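Local structure of unsaturated glucuronyl hydrolase (2ZZR) at residues L115-T120 with C175-Q180. The protein hydrolyses unsaturated chondroitin, hyaluronan and heparin disaccharides, releasing the unsaturated uronic acid from either (1->3) or (1->4) glycosidic bonds. Residues are numbered along the deposited sequence; the frame is centred on the assembly and turned at random.
Sequences LGFLYT and CLLNIQ
Asn178 meets the first turn of helix 115-130 through its side-chain amide. Its OD1 accepts a hydrogen bond from the backbone N of Phe117, 2.8 Å away with an N-H...O angle of 158°. The donor lies above the plane of the amide carbonyl, 39° out of it. Gly116 N is as close to OD1, also 2.8 Å. With CG beside its own backbone N and anti to the carbonyl carbon, the side chain turns its amide to the N-terminal end of the helix. The other end of the amide, ND2, hydrogen-bonds the carbonyl O of Asp174, so both ends of the amide are bonded, which fixes its rotation.

ND2 also sits over one face of the Phe117 ring, towards its rim, 3.4 Å from CE1. The amide and ring planes stand almost perpendicular, 83° apart. On the CE2 and CZ side of the ring, Leu177 CB approaches obliquely, 3.5 Å from CE2 of Phe117. Trp68, Phe72 and Trp250 also meet this ring.

With only hydrogen on its CA, Gly116 lets the two backbones approach to 4.1 Å between its CA and that of Asn178. Nearby, one water bridges Thr120 OG1 and Leu177 O, donating to the carbonyl.

This contact is buried within the alpha-barrel of a family 88 glycoside hydrolase. Asp114 and Asp174, probably the nucleophile and the proton donor, immediately precede the two segments. Asn178 touches Asp114 and bonds the backbone of Asp174. Asn178 is thus placed as a probable second-shell residue, linking the two segments that directly follow the catalytic pair, beside Trp250, which probably binds substrate.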
loop_
_atom_site.group_PDB
_atom_site.type_symbol
_atom_site.label_atom_id
_atom_site.label_comp_id
_atom_site.label_asym_id
_atom_site.label_seq_id
_atom_site.Cartn_x
_atom_site.Cartn_y
_atom_site.Cartn_z
ATOM N N LEU A 115 10.538 -5.054 -3.493
ATOM C CA LEU A 115 10.915 -6.141 -2.575
ATOM C C LEU A 115 10.049 -6.159 -1.311
ATOM O O LEU A 115 9.738 -7.229 -0.776
ATOM C CB LEU A 115 12.403 -6.048 -2.202
ATOM C CG LEU A 115 13.455 -6.691 -3.124
ATOM C CD1 LEU A 115 13.300 -8.208 -3.173
ATOM C CD2 LEU A 115 13.415 -6.111 -4.528
ATOM N N GLY A 116 9.655 -4.974 -0.851
ATOM C CA GLY A 116 8.797 -4.838 0.323
ATOM C C GLY A 116 7.386 -5.337 0.077
ATOM O O GLY A 116 6.858 -6.118 0.867
ATOM N N PHE A 117 6.767 -4.903 -1.018
ATOM C CA PHE A 117 5.449 -5.424 -1.396
ATOM C C PHE A 117 5.458 -6.951 -1.472
ATOM O O PHE A 117 4.487 -7.605 -1.084
ATOM C CB PHE A 117 4.997 -4.881 -2.756
ATOM C CG PHE A 117 4.488 -3.458 -2.728
ATOM C CD1 PHE A 117 4.762 -2.600 -3.788
ATOM C CD2 PHE A 117 3.710 -2.986 -1.673
ATOM C CE1 PHE A 117 4.285 -1.287 -3.788
ATOM C CE2 PHE A 117 3.227 -1.674 -1.668
ATOM C CZ PHE A 117 3.512 -0.829 -2.728
ATOM N N LEU A 118 6.552 -7.505 -1.986
ATOM C CA LEU A 118 6.667 -8.947 -2.168
ATOM C C LEU A 118 6.918 -9.694 -0.865
ATOM O O LEU A 118 6.246 -10.691 -0.582
ATOM C CB LEU A 118 7.767 -9.271 -3.186
ATOM C CG LEU A 118 7.370 -9.058 -4.650
ATOM C CD1 LEU A 118 8.585 -9.142 -5.553
ATOM C CD2 LEU A 118 6.288 -10.050 -5.099
ATOM N N TYR A 119 7.874 -9.206 -0.077
ATOM C CA TYR A 119 8.382 -9.962 1.072
ATOM C C TYR A 119 7.767 -9.602 2.415
ATOM O O TYR A 119 7.741 -10.432 3.320
ATOM C CB TYR A 119 9.912 -9.926 1.112
ATOM C CG TYR A 119 10.481 -10.839 0.046
ATOM C CD1 TYR A 119 10.868 -12.144 0.354
ATOM C CD2 TYR A 119 10.565 -10.422 -1.286
ATOM C CE1 TYR A 119 11.353 -12.997 -0.630
ATOM C CE2 TYR A 119 11.045 -11.272 -2.278
ATOM C CZ TYR A 119 11.436 -12.556 -1.945
ATOM O OH TYR A 119 11.901 -13.410 -2.921
ATOM N N THR A 120 7.271 -8.375 2.547
ATOM C CA THR A 120 6.681 -7.944 3.824
ATOM C C THR A 120 5.374 -8.681 4.205
ATOM O O THR A 120 5.289 -9.224 5.316
ATOM C CB THR A 120 6.506 -6.407 3.893
ATOM O OG1 THR A 120 7.791 -5.782 3.745
ATOM C CG2 THR A 120 5.877 -6.002 5.237
ATOM N N CYS A 175 7.546 3.372 -3.441
ATOM C CA CYS A 175 8.725 2.898 -2.722
ATOM C C CYS A 175 8.654 3.244 -1.226
ATOM O O CYS A 175 9.346 2.635 -0.409
ATOM C CB CYS A 175 10.025 3.415 -3.349
ATOM S SG CYS A 175 11.477 2.441 -2.874
ATOM N N LEU A 176 7.811 4.217 -0.876
ATOM C CA LEU A 176 7.537 4.533 0.534
ATOM C C LEU A 176 7.061 3.308 1.320
ATOM O O LEU A 176 7.368 3.175 2.506
ATOM C CB LEU A 176 6.512 5.663 0.656
ATOM C CG LEU A 176 6.989 7.073 0.267
ATOM C CD1 LEU A 176 5.861 8.058 0.467
ATOM C CD2 LEU A 176 8.211 7.493 1.076
ATOM N N LEU A 177 6.313 2.425 0.661
ATOM C CA LEU A 177 5.849 1.182 1.306
ATOM C C LEU A 177 6.943 0.125 1.374
ATOM O O LEU A 177 6.890 -0.787 2.211
ATOM C CB LEU A 177 4.637 0.603 0.570
ATOM C CG LEU A 177 3.214 1.050 0.925
ATOM C CD1 LEU A 177 2.743 0.405 2.221
ATOM C CD2 LEU A 177 3.070 2.580 0.959
ATOM N N ASN A 178 7.928 0.243 0.484
ATOM C CA ASN A 178 8.984 -0.759 0.361
ATOM C C ASN A 178 10.184 -0.538 1.283
ATOM O O ASN A 178 10.945 -1.467 1.553
ATOM C CB ASN A 178 9.400 -0.888 -1.106
ATOM C CG ASN A 178 8.328 -1.563 -1.938
ATOM O OD1 ASN A 178 8.268 -2.786 -2.009
ATOM N ND2 ASN A 178 7.457 -0.768 -2.553
ATOM N N ILE A 179 10.333 0.679 1.800
ATOM C CA ILE A 179 11.417 0.956 2.753
ATOM C C ILE A 179 11.106 0.408 4.159
ATOM O O ILE A 179 11.978 0.363 5.021
ATOM C CB ILE A 179 11.800 2.466 2.824
ATOM C CG1 ILE A 179 10.652 3.320 3.375
ATOM C CG2 ILE A 179 12.262 2.964 1.447
ATOM C CD1 ILE A 179 11.022 4.797 3.651
ATOM N N GLN A 180 9.870 -0.020 4.384
ATOM C CA GLN A 180 9.516 -0.607 5.681
ATOM C C GLN A 180 10.339 -1.875 5.909
ATOM O O GLN A 180 10.786 -2.154 7.031
ATOM C CB GLN A 180 8.009 -0.870 5.783
ATOM C CG GLN A 180 7.127 0.366 5.481
ATOM C CD GLN A 180 7.616 1.665 6.131
ATOM O OE1 GLN A 180 7.736 2.700 5.468
ATOM N NE2 GLN A 180 7.884 1.617 7.425
HETATM O O HOH W 1 8.254 -3.071 3.070
#